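PDB 3D72: vivid PAS protein VVD from Neurospora crassa, which acts as a blue-light photoreceptor of the LOV type, holding a flavin in its PAS fold and forming a rapidly exchanging dimer once light-activated. Local coordinates for residues Y91-S94 with N95-N98; M100-A103 with I104-A108. The protein carries 1 engineered substitution. One frame throughout, in Å; residues are numbered along the deposited sequence.

Contact 1. Residues Y91-S94 with N95-N98; sequences YVDS and NTIN. With FAD (flavin-adenine dinucleotide), chain C.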
ATOM      1  N   TYR A  91       8.624 -34.084   8.400  1.00 24.02           N
ATOM      2  CA  TYR A  91       7.176 -33.873   8.228  1.00 25.06           C
ATOM      3  C   TYR A  91       6.882 -33.012   7.011  1.00 25.18           C
ATOM      4  O   TYR A  91       5.716 -32.748   6.686  1.00 26.64           O
ATOM      5  CB  TYR A  91       6.606 -33.201   9.468  1.00 25.15           C
ATOM      6  CG  TYR A  91       6.844 -34.000  10.706  1.00 25.93           C
ATOM      7  CD1 TYR A  91       6.387 -35.313  10.792  1.00 26.76           C
ATOM      8  CD2 TYR A  91       7.532 -33.462  11.787  1.00 26.00           C
ATOM      9  CE1 TYR A  91       6.609 -36.079  11.932  1.00 27.62           C
ATOM     10  CE2 TYR A  91       7.759 -34.218  12.934  1.00 27.45           C
ATOM     11  CZ  TYR A  91       7.295 -35.525  13.000  1.00 27.61           C
ATOM     12  OH  TYR A  91       7.511 -36.276  14.129  1.00 29.70           O
ATOM     13  N   VAL A  92       7.922 -32.569   6.362  1.00 24.75           N
ATOM     14  CA  VAL A  92       7.742 -31.716   5.211  1.00 24.59           C
ATOM     15  C   VAL A  92       8.317 -32.255   3.934  1.00 25.06           C
ATOM     16  O   VAL A  92       9.406 -32.827   3.900  1.00 24.49           O
ATOM     17  CB  VAL A  92       8.325 -30.338   5.483  1.00 24.15           C
ATOM     18  CG1 VAL A  92       8.136 -29.452   4.278  1.00 23.73           C
ATOM     19  CG2 VAL A  92       7.649 -29.737   6.703  1.00 24.10           C
ATOM     20  N   ASP A  93       7.539 -32.065   2.867  1.00 25.29           N
ATOM     21  CA  ASP A  93       7.924 -32.498   1.553  1.00 26.00           C
ATOM     22  C   ASP A  93       9.245 -31.834   1.186  1.00 25.74           C
ATOM     23  O   ASP A  93       9.345 -30.606   1.144  1.00 25.23           O
ATOM     24  CB  ASP A  93       6.836 -32.082   0.566  1.00 27.33           C
ATOM     25  CG  ASP A  93       7.093 -32.601  -0.819  1.00 28.76           C
ATOM     26  OD1 ASP A  93       8.123 -32.225  -1.407  1.00 30.53           O
ATOM     27  OD2 ASP A  93       6.265 -33.394  -1.317  1.00 30.18           O
ATOM     28  N   SER A  94      10.263 -32.647   0.920  1.00 25.06           N
ATOM     29  CA  SER A  94      11.570 -32.119   0.565  1.00 25.15           C
ATOM     30  C   SER A  94      11.556 -31.280  -0.706  1.00 24.03           C
ATOM     31  O   SER A  94      12.248 -30.267  -0.788  1.00 23.85           O
ATOM     32  CB  SER A  94      12.583 -33.257   0.422  1.00 25.96           C
ATOM     33  OG  SER A  94      12.965 -33.755   1.692  1.00 28.21           O
ATOM     34  N   ASN A  95      10.777 -31.695  -1.697  1.00 23.11           N
ATOM     35  CA  ASN A  95      10.709 -30.941  -2.942  1.00 22.71           C
ATOM     36  C   ASN A  95      10.130 -29.557  -2.681  1.00 20.77           C
ATOM     37  O   ASN A  95      10.522 -28.578  -3.309  1.00 20.75           O
ATOM     38  CB  ASN A  95       9.840 -31.661  -3.971  1.00 25.60           C
ATOM     39  CG  ASN A  95       9.772 -30.915  -5.291  1.00 28.32           C
ATOM     40  OD1 ASN A  95      10.781 -30.755  -5.978  1.00 31.08           O
ATOM     41  ND2 ASN A  95       8.579 -30.446  -5.645  1.00 29.98           N
ATOM     42  N   THR A  96       9.188 -29.486  -1.751  1.00 18.62           N
ATOM     43  CA  THR A  96       8.564 -28.215  -1.413  1.00 17.46           C
ATOM     44  C   THR A  96       9.594 -27.276  -0.800  1.00 17.26           C
ATOM     45  O   THR A  96       9.647 -26.091  -1.140  1.00 15.73           O
ATOM     46  CB  THR A  96       7.403 -28.429  -0.418  1.00 17.61           C
ATOM     47  OG1 THR A  96       6.363 -29.177  -1.057  1.00 16.38           O
ATOM     48  CG2 THR A  96       6.837 -27.097   0.074  1.00 16.73           C
ATOM     49  N   ILE A  97      10.424 -27.811   0.083  1.00 16.16           N
ATOM     50  CA  ILE A  97      11.450 -26.990   0.716  1.00 17.23           C
ATOM     51  C   ILE A  97      12.482 -26.538  -0.299  1.00 17.05           C
ATOM     52  O   ILE A  97      12.914 -25.383  -0.271  1.00 16.84           O
ATOM     53  CB  ILE A  97      12.135 -27.752   1.867  1.00 17.57           C
ATOM     54  CG1 ILE A  97      11.079 -28.141   2.899  1.00 19.64           C
ATOM     55  CG2 ILE A  97      13.173 -26.857   2.536  1.00 17.81           C
ATOM     56  CD1 ILE A  97      11.585 -28.968   4.053  1.00 21.32           C
ATOM     57  N   ASN A  98      12.846 -27.414  -1.201  1.00 16.78           N
ATOM     58  CA  ASN A  98      13.829 -27.041  -2.206  1.00 18.13           C
ATOM     59  C   ASN A  98      13.254 -25.967  -3.129  1.00 17.06           C
ATOM     60  O   ASN A  98      13.966 -25.058  -3.550  1.00 16.10           O
ATOM     61  CB  ASN A  98      14.266 -28.257  -3.014  1.00 21.89           C
ATOM     62  CG  ASN A  98      15.374 -27.929  -3.971  1.00 24.71           C
ATOM     63  OD1 ASN A  98      16.420 -27.406  -3.578  1.00 27.40           O
ATOM     64  ND2 ASN A  98      15.154 -28.222  -5.243  1.00 27.54           N
TER
HETATM   65  PA  FAD C 201      17.342 -26.253   3.329  1.00 23.41           P
HETATM   66  O1A FAD C 201      17.493 -26.231   4.809  1.00 23.22           O
HETATM   67  O2A FAD C 201      18.577 -26.211   2.511  1.00 24.57           O
HETATM   68  O5B FAD C 201      16.473 -27.524   2.946  1.00 25.58           O
HETATM   69  C5B FAD C 201      16.142 -27.887   1.590  1.00 30.77           C
HETATM   70  C4B FAD C 201      15.542 -29.289   1.625  1.00 34.35           C
HETATM   71  O4B FAD C 201      15.280 -29.665   0.261  1.00 35.98           O
HETATM   72  C3B FAD C 201      16.445 -30.378   2.242  1.00 35.60           C
HETATM   73  O3B FAD C 201      15.844 -31.117   3.275  1.00 36.52           O
HETATM   74  C2B FAD C 201      16.882 -31.251   1.071  1.00 36.61           C
HETATM   75  O2B FAD C 201      16.989 -32.633   1.293  1.00 36.34           O
HETATM   76  C1B FAD C 201      15.925 -30.901  -0.073  1.00 37.48           C
HETATM   77  N9A FAD C 201      16.576 -30.683  -1.351  1.00 39.82           N
HETATM   78  C8A FAD C 201      17.523 -29.747  -1.663  1.00 40.70           C
HETATM   79  N7A FAD C 201      17.943 -29.793  -2.906  1.00 41.33           N
HETATM   80  C5A FAD C 201      17.239 -30.856  -3.445  1.00 41.49           C
HETATM   81  C6A FAD C 201      17.232 -31.427  -4.768  1.00 42.38           C
HETATM   82  N6A FAD C 201      18.017 -30.958  -5.741  1.00 42.83           N
HETATM   83  N1A FAD C 201      16.409 -32.489  -5.006  1.00 42.92           N
HETATM   84  C2A FAD C 201      15.624 -32.944  -3.991  1.00 42.81           C
HETATM   85  N3A FAD C 201      15.539 -32.485  -2.721  1.00 42.45           N
HETATM   86  C4A FAD C 201      16.413 -31.406  -2.521  1.00 41.33           C
HETATM   87  N1  FAD C 201       8.723 -21.585   5.692  1.00  8.83           N
HETATM   88  C2  FAD C 201       7.693 -22.149   6.374  1.00  8.51           C
HETATM   89  O2  FAD C 201       7.650 -23.367   6.626  1.00 10.03           O
HETATM   90  N3  FAD C 201       6.625 -21.345   6.800  1.00 10.52           N
HETATM   91  C4  FAD C 201       6.532 -19.966   6.601  1.00  7.73           C
HETATM   92  O4  FAD C 201       5.527 -19.342   7.013  1.00  9.07           O
HETATM   93  C4X FAD C 201       7.599 -19.391   5.881  1.00  8.10           C
HETATM   94  N5  FAD C 201       7.587 -18.002   5.649  1.00  7.42           N
HETATM   95  C5X FAD C 201       8.649 -17.458   4.949  1.00  8.45           C
HETATM   96  C6  FAD C 201       8.657 -16.050   4.702  1.00  6.95           C
HETATM   97  C7  FAD C 201       9.696 -15.437   4.045  1.00  8.46           C
HETATM   98  C7M FAD C 201       9.593 -13.923   3.812  1.00  8.59           C
HETATM   99  C8  FAD C 201      10.826 -16.187   3.633  1.00  8.01           C
HETATM  100  C8M FAD C 201      12.016 -15.568   2.927  1.00  8.58           C
HETATM  101  C9  FAD C 201      10.838 -17.610   3.865  1.00  7.76           C
HETATM  102  C9A FAD C 201       9.778 -18.259   4.521  1.00  7.81           C
HETATM  103  N10 FAD C 201       9.747 -19.692   4.767  1.00  7.68           N
HETATM  104  C10 FAD C 201       8.695 -20.226   5.477  1.00  8.09           C
HETATM  105  C1' FAD C 201      10.822 -20.609   4.296  1.00  8.15           C
HETATM  106  C2' FAD C 201      12.069 -20.837   5.114  1.00  9.72           C
HETATM  107  O2' FAD C 201      12.443 -19.601   5.734  1.00  9.41           O
HETATM  108  C3' FAD C 201      13.146 -21.410   4.163  1.00  9.13           C
HETATM  109  O3' FAD C 201      13.398 -20.455   3.133  1.00 10.38           O
HETATM  110  C4' FAD C 201      12.709 -22.758   3.496  1.00 10.48           C
HETATM  111  O4' FAD C 201      12.579 -23.751   4.496  1.00 10.12           O
HETATM  112  C5' FAD C 201      13.691 -23.239   2.416  1.00 12.63           C
HETATM  113  O5' FAD C 201      15.043 -22.866   2.725  1.00 14.91           O
HETATM  114  P   FAD C 201      15.962 -23.700   3.715  1.00 16.53           P
HETATM  115  O1P FAD C 201      17.080 -22.819   4.061  1.00 16.28           O
HETATM  116  O2P FAD C 201      15.166 -24.221   4.853  1.00 14.47           O
HETATM  117  O3P FAD C 201      16.533 -24.954   2.892  1.00 20.21           O

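Contact 2. Residues M100-A103 with I104-A108; sequences MRKA and IDRNA. With FAD (flavin-adenine dinucleotide), chain C.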
ATOM      1  N   MET A 100      11.109 -23.619  -2.328  1.00 13.62           N
ATOM      2  CA  MET A 100      11.168 -22.343  -1.620  1.00 13.07           C
ATOM      3  C   MET A 100      12.591 -21.810  -1.609  1.00 13.26           C
ATOM      4  O   MET A 100      12.837 -20.642  -1.903  1.00 13.12           O
ATOM      5  CB  MET A 100      10.708 -22.504  -0.162  1.00 12.85           C
ATOM      6  CG  MET A 100       9.225 -22.791   0.022  1.00 13.32           C
ATOM      7  SD  MET A 100       8.716 -22.733   1.761  1.00 14.48           S
ATOM      8  CE  MET A 100       9.320 -24.272   2.355  1.00 14.17           C
ATOM      9  N   ARG A 101      13.526 -22.682  -1.260  1.00 13.50           N
ATOM     10  CA  ARG A 101      14.926 -22.306  -1.179  1.00 15.49           C
ATOM     11  C   ARG A 101      15.453 -21.718  -2.486  1.00 15.18           C
ATOM     12  O   ARG A 101      16.084 -20.656  -2.488  1.00 15.66           O
ATOM     13  CB  ARG A 101      15.760 -23.522  -0.783  1.00 17.77           C
ATOM     14  CG  ARG A 101      17.092 -23.165  -0.170  1.00 21.68           C
ATOM     15  CD  ARG A 101      18.134 -24.171  -0.578  1.00 24.94           C
ATOM     16  NE  ARG A 101      17.976 -24.516  -1.986  1.00 28.97           N
ATOM     17  CZ  ARG A 101      18.889 -25.146  -2.713  1.00 30.79           C
ATOM     18  NH1 ARG A 101      18.652 -25.421  -3.990  1.00 31.87           N
ATOM     19  NH2 ARG A 101      20.048 -25.481  -2.167  1.00 32.05           N
ATOM     20  N   LYS A 102      15.186 -22.393  -3.600  1.00 15.38           N
ATOM     21  CA  LYS A 102      15.674 -21.904  -4.886  1.00 16.24           C
ATOM     22  C   LYS A 102      15.058 -20.579  -5.304  1.00 15.88           C
ATOM     23  O   LYS A 102      15.752 -19.714  -5.835  1.00 16.20           O
ATOM     24  CB  LYS A 102      15.469 -22.966  -5.971  1.00 18.77           C
ATOM     25  CG  LYS A 102      16.341 -24.196  -5.753  1.00 20.88           C
ATOM     26  CD  LYS A 102      16.341 -25.132  -6.942  1.00 24.36           C
ATOM     27  CE  LYS A 102      15.010 -25.833  -7.101  1.00 26.32           C
ATOM     28  NZ  LYS A 102      15.048 -26.822  -8.219  1.00 29.15           N
ATOM     29  N   ALA A 103      13.767 -20.408  -5.041  1.00 15.45           N
ATOM     30  CA  ALA A 103      13.083 -19.171  -5.402  1.00 15.00           C
ATOM     31  C   ALA A 103      13.645 -17.999  -4.610  1.00 14.72           C
ATOM     32  O   ALA A 103      13.953 -16.947  -5.169  1.00 14.63           O
ATOM     33  CB  ALA A 103      11.596 -19.300  -5.144  1.00 14.59           C
ATOM     34  N   ILE A 104      13.769 -18.182  -3.299  1.00 14.59           N
ATOM     35  CA  ILE A 104      14.302 -17.130  -2.448  1.00 15.10           C
ATOM     36  C   ILE A 104      15.724 -16.759  -2.872  1.00 15.86           C
ATOM     37  O   ILE A 104      16.081 -15.583  -2.899  1.00 15.44           O
ATOM     38  CB  ILE A 104      14.304 -17.564  -0.962  1.00 15.69           C
ATOM     39  CG1 ILE A 104      12.866 -17.788  -0.490  1.00 16.62           C
ATOM     40  CG2 ILE A 104      14.993 -16.501  -0.106  1.00 15.71           C
ATOM     41  CD1 ILE A 104      12.761 -18.404   0.890  1.00 16.52           C
ATOM     42  N   ASP A 105      16.525 -17.762  -3.204  1.00 16.33           N
ATOM     43  CA  ASP A 105      17.903 -17.534  -3.630  1.00 17.79           C
ATOM     44  C   ASP A 105      18.005 -16.731  -4.924  1.00 18.62           C
ATOM     45  O   ASP A 105      18.967 -15.986  -5.121  1.00 18.81           O
ATOM     46  CB  ASP A 105      18.621 -18.869  -3.825  1.00 20.00           C
ATOM     47  CG  ASP A 105      19.043 -19.505  -2.520  1.00 22.95           C
ATOM     48  OD1 ASP A 105      19.527 -20.654  -2.567  1.00 25.11           O
ATOM     49  OD2 ASP A 105      18.906 -18.863  -1.455  1.00 25.19           O
ATOM     50  N   ARG A 106      17.012 -16.890  -5.797  1.00 18.39           N
ATOM     51  CA  ARG A 106      16.988 -16.220  -7.099  1.00 19.32           C
ATOM     52  C   ARG A 106      16.126 -14.961  -7.143  1.00 17.68           C
ATOM     53  O   ARG A 106      15.989 -14.340  -8.202  1.00 17.97           O
ATOM     54  CB  ARG A 106      16.453 -17.180  -8.168  1.00 22.09           C
ATOM     55  CG  ARG A 106      17.224 -18.479  -8.348  1.00 26.53           C
ATOM     56  CD  ARG A 106      16.449 -19.411  -9.275  1.00 29.43           C
ATOM     57  NE  ARG A 106      17.152 -20.661  -9.569  1.00 33.26           N
ATOM     58  CZ  ARG A 106      17.611 -21.501  -8.647  1.00 34.19           C
ATOM     59  NH1 ARG A 106      17.448 -21.229  -7.360  1.00 35.65           N
ATOM     60  NH2 ARG A 106      18.220 -22.623  -9.010  1.00 35.42           N
ATOM     61  N   ASN A 107      15.550 -14.585  -6.006  1.00 15.77           N
ATOM     62  CA  ASN A 107      14.666 -13.427  -5.950  1.00 15.04           C
ATOM     63  C   ASN A 107      13.488 -13.644  -6.898  1.00 14.87           C
ATOM     64  O   ASN A 107      13.044 -12.717  -7.580  1.00 14.54           O
ATOM     65  CB  ASN A 107      15.394 -12.133  -6.329  1.00 14.98           C
ATOM     66  CG  ASN A 107      16.386 -11.693  -5.279  1.00 16.10           C
ATOM     67  OD1 ASN A 107      16.162 -11.876  -4.086  1.00 15.32           O
ATOM     68  ND2 ASN A 107      17.484 -11.095  -5.719  1.00 17.41           N
ATOM     69  N   ALA A 108      13.002 -14.880  -6.943  1.00 13.82           N
ATOM     70  CA  ALA A 108      11.861 -15.233  -7.781  1.00 13.73           C
ATOM     71  C   ALA A 108      10.652 -15.414  -6.875  1.00 14.04           C
ATOM     72  O   ALA A 108      10.780 -15.951  -5.776  1.00 14.23           O
ATOM     73  CB  ALA A 108      12.145 -16.532  -8.542  1.00 13.73           C
TER
HETATM   74  PA  FAD C 201      17.342 -26.253   3.329  1.00 23.41           P
HETATM   75  O1A FAD C 201      17.493 -26.231   4.809  1.00 23.22           O
HETATM   76  O2A FAD C 201      18.577 -26.211   2.511  1.00 24.57           O
HETATM   77  O5B FAD C 201      16.473 -27.524   2.946  1.00 25.58           O
HETATM   78  C5B FAD C 201      16.142 -27.887   1.590  1.00 30.77           C
HETATM   79  C4B FAD C 201      15.542 -29.289   1.625  1.00 34.35           C
HETATM   80  O4B FAD C 201      15.280 -29.665   0.261  1.00 35.98           O
HETATM   81  C3B FAD C 201      16.445 -30.378   2.242  1.00 35.60           C
HETATM   82  O3B FAD C 201      15.844 -31.117   3.275  1.00 36.52           O
HETATM   83  C2B FAD C 201      16.882 -31.251   1.071  1.00 36.61           C
HETATM   84  O2B FAD C 201      16.989 -32.633   1.293  1.00 36.34           O
HETATM   85  C1B FAD C 201      15.925 -30.901  -0.073  1.00 37.48           C
HETATM   86  N9A FAD C 201      16.576 -30.683  -1.351  1.00 39.82           N
HETATM   87  C8A FAD C 201      17.523 -29.747  -1.663  1.00 40.70           C
HETATM   88  N7A FAD C 201      17.943 -29.793  -2.906  1.00 41.33           N
HETATM   89  C5A FAD C 201      17.239 -30.856  -3.445  1.00 41.49           C
HETATM   90  C6A FAD C 201      17.232 -31.427  -4.768  1.00 42.38           C
HETATM   91  N6A FAD C 201      18.017 -30.958  -5.741  1.00 42.83           N
HETATM   92  N1A FAD C 201      16.409 -32.489  -5.006  1.00 42.92           N
HETATM   93  C2A FAD C 201      15.624 -32.944  -3.991  1.00 42.81           C
HETATM   94  N3A FAD C 201      15.539 -32.485  -2.721  1.00 42.45           N
HETATM   95  C4A FAD C 201      16.413 -31.406  -2.521  1.00 41.33           C
HETATM   96  N1  FAD C 201       8.723 -21.585   5.692  1.00  8.83           N
HETATM   97  C2  FAD C 201       7.693 -22.149   6.374  1.00  8.51           C
HETATM   98  O2  FAD C 201       7.650 -23.367   6.626  1.00 10.03           O
HETATM   99  N3  FAD C 201       6.625 -21.345   6.800  1.00 10.52           N
HETATM  100  C4  FAD C 201       6.532 -19.966   6.601  1.00  7.73           C
HETATM  101  O4  FAD C 201       5.527 -19.342   7.013  1.00  9.07           O
HETATM  102  C4X FAD C 201       7.599 -19.391   5.881  1.00  8.10           C
HETATM  103  N5  FAD C 201       7.587 -18.002   5.649  1.00  7.42           N
HETATM  104  C5X FAD C 201       8.649 -17.458   4.949  1.00  8.45           C
HETATM  105  C6  FAD C 201       8.657 -16.050   4.702  1.00  6.95           C
HETATM  106  C7  FAD C 201       9.696 -15.437   4.045  1.00  8.46           C
HETATM  107  C7M FAD C 201       9.593 -13.923   3.812  1.00  8.59           C
HETATM  108  C8  FAD C 201      10.826 -16.187   3.633  1.00  8.01           C
HETATM  109  C8M FAD C 201      12.016 -15.568   2.927  1.00  8.58           C
HETATM  110  C9  FAD C 201      10.838 -17.610   3.865  1.00  7.76           C
HETATM  111  C9A FAD C 201       9.778 -18.259   4.521  1.00  7.81           C
HETATM  112  N10 FAD C 201       9.747 -19.692   4.767  1.00  7.68           N
HETATM  113  C10 FAD C 201       8.695 -20.226   5.477  1.00  8.09           C
HETATM  114  C1' FAD C 201      10.822 -20.609   4.296  1.00  8.15           C
HETATM  115  C2' FAD C 201      12.069 -20.837   5.114  1.00  9.72           C
HETATM  116  O2' FAD C 201      12.443 -19.601   5.734  1.00  9.41           O
HETATM  117  C3' FAD C 201      13.146 -21.410   4.163  1.00  9.13           C
HETATM  118  O3' FAD C 201      13.398 -20.455   3.133  1.00 10.38           O
HETATM  119  C4' FAD C 201      12.709 -22.758   3.496  1.00 10.48           C
HETATM  120  O4' FAD C 201      12.579 -23.751   4.496  1.00 10.12           O
HETATM  121  C5' FAD C 201      13.691 -23.239   2.416  1.00 12.63           C
HETATM  122  O5' FAD C 201      15.043 -22.866   2.725  1.00 14.91           O
HETATM  123  P   FAD C 201      15.962 -23.700   3.715  1.00 16.53           P
HETATM  124  O1P FAD C 201      17.080 -22.819   4.061  1.00 16.28           O
HETATM  125  O2P FAD C 201      15.166 -24.221   4.853  1.00 14.47           O
HETATM  126  O3P FAD C 201      16.533 -24.954   2.892  1.00 20.21           O

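Contact 1. Residues Y91-S94 with N95-N98
Thr96 N comes to Asp93 OD1 from above the carboxylate plane, 35° out of it, at 3.0 Å; this is an N-cap. With CG anti to its backbone N (chi1 -175°), Asp93 carries OD1 forward over the first turn, where Thr96 N lacks the usual helical acceptor four residues back; OD1 supplies its main bond, and that to Asp93 O is weak. Beside this bond the Asp93 and Thr96 side chains cross at about a right angle, Asp93 CB lying 3.4 Å from Thr96 OG1. The backbone then takes over: Ile97 N bonds to Asp93 O, and Asn98 N to Ser94 O at 2.9 Å. Next to the cap, Val92 CG1 presses on Ile97 CD1 at 3.5 Å, tighter than usual for two carbons, the two side chains again crossing nearly at right angles. The other branch of Ile97 serves the cofactor: CG2 lies 3.3 Å from C5B of the FAD. Val92 and Ile97 both lean on Gln77, and Ile97 also on Arg89, two loop residues that hydrogen-bond the FAD. The contact thus stands where the loop after helix 65-68 turns into helix 94-106, which leads on to strand 110-117.

Contact 2. Residues M100-A103 with I104-A108
Arg106 folds back along Lys102, the two side chains side by side and pointing the same way, so that Arg106 NH1 reaches Lys102 O at 2.7 Å. That oxygen is gripped twice, for Arg106 N approaches Lys102 O at 3.1 Å from the opposite face of the carbonyl plane. Here the helix turns its polar, looser side to solvent. Asp105 OD1 lies over one face of the Arg101 guanidinium, 4.2 Å from Arg101 NE, and only charge attraction joins them, since no N-H points at the oxygen. The like charges of Lys102 and Arg106 lie near each other without touching. At its C-terminal end the helix closes in a Schellman motif: Asn107 takes positive phi (59°), Ala108 N bonds to Ala103 O at 2.9 Å, and Asn107 N makes a weak bond to Ile104 O. The methyls Ala103 CB and Ala108 CB meet at 4.4 Å across the closure. The tight side belongs to the cofactor, chiefly its ribityl chain. Ile104 N bonds almost straight to Met100 O, and from this turn both side chains reach the FAD: Ile104 CD1 lies 3.1 Å from its O3', while Met100 SD lies near C1' and the bend at chi3 (-77°) turns Met100 CE to within 3.9 Å of FAD C4'. Shortening Met100 to an alanine removes CG, SD and CE and would probably open a gap between the ribityl chain and Leu128, Met130 and Val112 of the sheet, leaving the chain freer to shift. Arg101, one residue on, runs its aliphatic stem past the pyrophosphate, with CG 3.6 Å from FAD O5'.

In the fold
Contacts 1 and 2 lie in series on helix 94-106, their centres about 14 Å apart, and show one helix changing its chemistry as it passes along a single ligand. Contact 1 is partly buried, farther from the centre of the chain, and starts the helix beside the adenosine end of the FAD; a carboxylate caps one of its first amides. Contact 2 is mostly at the surface, yet its buried Met100 reaches between the ribityl chain and strands 110-117 and 123-134; there the helix is ended by backbone bonds and a positive phi. Apolar branches face the cofactor in both, whereas contact 2 has more charged side chains: Lys102, Asp105 and Arg106 on the solvent flank, Arg101 beside the pyrophosphate.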